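Local coordinates for RILP-like protein 2 (Mus musculus, PDB 4KP3) that takes part in cell shape and neuronal morphogenesis, supporting dendritic spines, and in protein transport, including transport away from primary cilia, at residues T33-D36 against V37-I40; V82-L85 against R86-D90. All coordinates share one frame; numbering follows the deposited sequence.

Contact 1: T33-D36 against V37-I40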
loop_
_atom_site.group_PDB
_atom_site.type_symbol
_atom_site.label_atom_id
_atom_site.label_comp_id
_atom_site.label_asym_id
_atom_site.label_seq_id
_atom_site.Cartn_x
_atom_site.Cartn_y
_atom_site.Cartn_z
ATOM N N THR E 33 -0.102 17.037 6.486
ATOM C CA THR E 33 1.078 17.776 6.048
ATOM C C THR E 33 1.988 16.809 5.302
ATOM O O THR E 33 1.787 15.594 5.365
ATOM C CB THR E 33 1.866 18.338 7.229
ATOM O OG1 THR E 33 2.508 17.260 7.918
ATOM C CG2 THR E 33 0.945 19.085 8.182
ATOM N N THR E 34 2.995 17.326 4.606
ATOM C CA THR E 34 3.944 16.446 3.926
ATOM C C THR E 34 4.712 15.592 4.940
ATOM O O THR E 34 5.114 14.470 4.633
ATOM C CB THR E 34 4.918 17.215 2.998
ATOM O OG1 THR E 34 5.556 18.267 3.728
ATOM C CG2 THR E 34 4.174 17.809 1.808
ATOM N N ASP E 35 4.895 16.120 6.150
ATOM C CA ASP E 35 5.485 15.347 7.244
ATOM C C ASP E 35 4.638 14.122 7.594
ATOM O O ASP E 35 5.177 13.038 7.821
ATOM C CB ASP E 35 5.674 16.215 8.490
ATOM C CG ASP E 35 6.875 17.136 8.387
ATOM O OD1 ASP E 35 7.810 16.805 7.629
ATOM O OD2 ASP E 35 6.885 18.185 9.068
ATOM N N ASP E 36 3.319 14.303 7.638
ATOM C CA ASP E 36 2.401 13.198 7.915
ATOM C C ASP E 36 2.518 12.102 6.862
ATOM O O ASP E 36 2.470 10.914 7.180
ATOM C CB ASP E 36 0.956 13.690 7.980
ATOM C CG ASP E 36 0.697 14.584 9.173
ATOM O OD1 ASP E 36 1.409 14.446 10.190
ATOM O OD2 ASP E 36 -0.227 15.420 9.093
ATOM N N VAL E 37 2.679 12.509 5.608
ATOM C CA VAL E 37 2.838 11.562 4.511
ATOM C C VAL E 37 4.136 10.770 4.692
ATOM O O VAL E 37 4.154 9.546 4.551
ATOM C CB VAL E 37 2.829 12.289 3.145
ATOM C CG1 VAL E 37 3.119 11.325 2.007
ATOM C CG2 VAL E 37 1.501 12.993 2.931
ATOM N N TYR E 38 5.212 11.480 5.019
ATOM C CA TYR E 38 6.504 10.855 5.299
ATOM C C TYR E 38 6.416 9.838 6.440
ATOM O O TYR E 38 7.031 8.773 6.383
ATOM C CB TYR E 38 7.552 11.919 5.630
ATOM C CG TYR E 38 7.741 12.952 4.543
ATOM C CD1 TYR E 38 7.462 12.649 3.217
ATOM C CD2 TYR E 38 8.188 14.232 4.843
ATOM C CE1 TYR E 38 7.626 13.584 2.222
ATOM C CE2 TYR E 38 8.357 15.178 3.852
ATOM C CZ TYR E 38 8.075 14.847 2.542
ATOM O OH TYR E 38 8.239 15.783 1.546
ATOM N N ASP E 39 5.646 10.175 7.471
ATOM C CA ASP E 39 5.445 9.275 8.603
ATOM C C ASP E 39 4.744 7.989 8.172
ATOM O O ASP E 39 5.206 6.894 8.485
ATOM C CB ASP E 39 4.646 9.962 9.717
ATOM C CG ASP E 39 5.455 11.015 10.453
ATOM O OD1 ASP E 39 6.697 11.025 10.315
ATOM O OD2 ASP E 39 4.847 11.830 11.177
ATOM N N ILE E 40 3.635 8.138 7.447
ATOM C CA ILE E 40 2.885 7.005 6.912
ATOM C C ILE E 40 3.785 6.125 6.051
ATOM O O ILE E 40 3.718 4.896 6.113
ATOM C CB ILE E 40 1.685 7.483 6.062
ATOM C CG1 ILE E 40 0.680 8.243 6.927
ATOM C CG2 ILE E 40 0.993 6.309 5.374
ATOM C CD1 ILE E 40 -0.450 8.891 6.132
#

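Contact 2: V82-L85 against R86-D90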
loop_
_atom_site.group_PDB
_atom_site.type_symbol
_atom_site.label_atom_id
_atom_site.label_comp_id
_atom_site.label_asym_id
_atom_site.label_seq_id
_atom_site.Cartn_x
_atom_site.Cartn_y
_atom_site.Cartn_z
ATOM N N VAL E 82 -2.773 27.265 -1.087
ATOM C CA VAL E 82 -3.617 27.882 -0.066
ATOM C C VAL E 82 -2.857 28.954 0.710
ATOM O O VAL E 82 -3.383 30.038 0.954
ATOM C CB VAL E 82 -4.211 26.838 0.913
ATOM C CG1 VAL E 82 -4.702 27.504 2.189
ATOM C CG2 VAL E 82 -5.348 26.073 0.251
ATOM N N GLU E 83 -1.611 28.665 1.068
ATOM C CA GLU E 83 -0.803 29.615 1.831
ATOM C C GLU E 83 -0.507 30.906 1.059
ATOM O O GLU E 83 -0.621 32.004 1.612
ATOM C CB GLU E 83 0.500 28.971 2.306
ATOM C CG GLU E 83 1.338 29.888 3.177
ATOM C CD GLU E 83 0.546 30.466 4.336
ATOM O OE1 GLU E 83 0.441 31.707 4.429
ATOM O OE2 GLU E 83 0.027 29.677 5.155
ATOM N N GLU E 84 -0.132 30.776 -0.212
ATOM C CA GLU E 84 0.181 31.944 -1.034
ATOM C C GLU E 84 -1.057 32.801 -1.271
ATOM O O GLU E 84 -0.996 34.032 -1.193
ATOM C CB GLU E 84 0.820 31.539 -2.369
ATOM C CG GLU E 84 0.897 32.675 -3.390
ATOM C CD GLU E 84 1.727 33.867 -2.911
ATOM O OE1 GLU E 84 2.758 33.652 -2.239
ATOM O OE2 GLU E 84 1.351 35.021 -3.213
ATOM N N LEU E 85 -2.184 32.150 -1.542
ATOM C CA LEU E 85 -3.431 32.875 -1.738
ATOM C C LEU E 85 -3.879 33.582 -0.457
ATOM O O LEU E 85 -4.461 34.663 -0.520
ATOM C CB LEU E 85 -4.529 31.960 -2.296
ATOM C CG LEU E 85 -4.521 31.814 -3.821
ATOM C CD1 LEU E 85 -5.459 30.713 -4.291
ATOM C CD2 LEU E 85 -4.876 33.139 -4.493
ATOM N N ARG E 86 -3.587 32.989 0.700
ATOM C CA ARG E 86 -3.955 33.605 1.979
ATOM C C ARG E 86 -3.230 34.925 2.220
ATOM O O ARG E 86 -3.855 35.913 2.604
ATOM C CB ARG E 86 -3.738 32.644 3.155
ATOM C CG ARG E 86 -4.760 31.522 3.207
ATOM C CD ARG E 86 -5.302 31.287 4.603
ATOM N NE ARG E 86 -6.612 30.639 4.555
ATOM C CZ ARG E 86 -6.823 29.345 4.772
ATOM N NH1 ARG E 86 -5.809 28.545 5.073
ATOM N NH2 ARG E 86 -8.053 28.853 4.698
ATOM N N MET E 87 -1.919 34.939 1.993
ATOM C CA MET E 87 -1.131 36.164 2.113
ATOM C C MET E 87 -1.657 37.246 1.184
ATOM O O MET E 87 -1.930 38.372 1.603
ATOM C CB MET E 87 0.331 35.897 1.769
ATOM C CG MET E 87 1.112 35.144 2.824
ATOM S SD MET E 87 2.876 35.178 2.446
ATOM C CE MET E 87 2.828 34.692 0.728
ATOM N N GLU E 88 -1.789 36.888 -0.087
ATOM C CA GLU E 88 -2.259 37.806 -1.114
ATOM C C GLU E 88 -3.602 38.402 -0.725
ATOM O O GLU E 88 -3.812 39.610 -0.825
ATOM C CB GLU E 88 -2.404 37.055 -2.428
ATOM C CG GLU E 88 -1.825 37.761 -3.617
ATOM C CD GLU E 88 -2.072 36.993 -4.890
ATOM O OE1 GLU E 88 -2.532 37.613 -5.871
ATOM O OE2 GLU E 88 -1.813 35.769 -4.904
ATOM N N ARG E 89 -4.503 37.535 -0.275
ATOM C CA ARG E 89 -5.838 37.936 0.142
ATOM C C ARG E 89 -5.786 38.864 1.356
ATOM O O ARG E 89 -6.510 39.858 1.406
ATOM C CB ARG E 89 -6.688 36.689 0.429
ATOM C CG ARG E 89 -8.179 36.930 0.590
ATOM C CD ARG E 89 -8.537 37.335 2.012
ATOM N NE ARG E 89 -7.872 36.492 3.003
ATOM C CZ ARG E 89 -8.406 35.390 3.520
ATOM N NH1 ARG E 89 -9.615 35.003 3.138
ATOM N NH2 ARG E 89 -7.734 34.678 4.418
ATOM N N ASP E 90 -4.948 38.538 2.337
ATOM C CA ASP E 90 -4.810 39.393 3.517
ATOM C C ASP E 90 -4.281 40.770 3.126
ATOM O O ASP E 90 -4.819 41.795 3.549
ATOM C CB ASP E 90 -3.889 38.757 4.564
ATOM C CG ASP E 90 -4.449 37.469 5.139
ATOM O OD1 ASP E 90 -5.659 37.210 4.960
ATOM O OD2 ASP E 90 -3.675 36.715 5.770
#

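Contact 1: T33-D36 against V37-I40
Tyr38 folds back along the first turn of helix 34-49 and runs alongside Thr34, both side chains heading in a common direction. Its CG stands anti to its own carbonyl carbon (chi1 -57°), which swings the ring toward the start of the helix and lays one face over the backbone oxygen of Thr34, 3.0 Å above the plane near the ring centre. That same oxygen accepts the backbone N-H of Tyr38, Tyr38 N to Thr34 O being 3.0 Å. At the far end of the ring, the Tyr38 hydroxyl OH comes to 3.9 Å from Thr34 CB and hydrogen-bonds to Glu72 of helix 55-100. Asp35 crosses the ring obliquely, its carboxylate plane turned 62° from the ring plane, with Asp35 OD1 at 3.8 Å from Tyr38 CD2. With an alanine here instead of Tyr38, the Thr34 carbonyl is likely to lose the ring over it and Glu72 its hydroxyl partner, weakening the tie between the two helices.

Thr33 and Asp36 form a capping box that starts helix 34-49 of the RH1 region, the helix that packs on helix 55-100. Asp36 N donates to Thr33 OG1 at 3.1 Å. In return, Thr33 N reaches Asp36 OD2 at 3.1 Å from above the carboxylate plane. Asp36 OD2 also meets Lys27 in a salt bridge. Farther along, Asp36 OD1 and Asp39 OD2 stand 4.4 Å apart.

Three aspartates within the first turns of a helix match the positive end of its dipole, which probably helps to stabilise them. Basic partners would probably ease the repulsion between Asp36 and Asp39: Asp36 is paired inside the chain, whereas Asp39 through OD1, with Asp35 more weakly, presents its charge to basic side chains of another protein's chain.

Contact 2: V82-L85 against R86-D90
Val82 sets its methyl CG1 over one face of the Arg86 guanidinium on helix 55-100, 3.3 Å from Arg86 NH1. The valine holds CG1 anti to its backbone N (chi1 162°), which turns this methyl outward, toward the guanidinium. The aliphatic start of Arg86 is close as well, its CG lying 3.0 Å from Val82 O, the oxygen that accepts the backbone N-H of Arg86.

One residue on, Glu83 runs at about a right angle to Met87. With CG opposite its backbone N (chi1 -176°) and a bend at chi2, the carboxylate comes forward, and Glu83 OE1 ends 3.9 Å from Met87 CG, an acid resting beside a thioether chain.

Glu84 also crosses Met87 at about a right angle, with its OE1 beside the methyl CE. Its other oxygen, OE2, comes 3.7 Å from Glu88 OE2, the two carboxylates turned 41° from each other. Such closeness would be expected to cost energy between two charged acids, but Glu88 has a salt bridge to Arg89 of the second subunit, which probably offsets part of it.

Leu85 is buried, and its CD2 lies 4.1 Å from Glu88 OE2, while its backbone oxygen accepts from Arg89 N. Beyond this turn Arg89 NE bonds Asp90 OD1 at 3.0 Å, a salt bridge between sequence neighbours.

The whole span belongs to the long helix of the RH1 domain, and its neighbour here is the second subunit. Val82 meets Val82 of that subunit, Leu85 packs on its Arg89, and both Arg86 and Arg89 pack on its Leu85, joining the two chains along a helical dimer interface.

How the contacts relate
The two contacts are local ones, in series along the chain, on helix 34-49 and helix 55-100, with centres about 23 Å apart and nearest atoms about 11 Å apart. Contact 1 is partly buried: it opens helix 34-49 near the centre of the chain, where helix 22-25, helix 55-100 and the chain of another protein surround it. Contact 2 is a surface contact, its centre about 19 Å from the chain centre, and its outside partners come from the second subunit. Their chemistry follows these places. Residues 33-40 combine an aromatic ring with helix capping and clustered aspartates, whereas residues 82-90 mix longer acidic and basic chains with the apolar residues of a dimer seam.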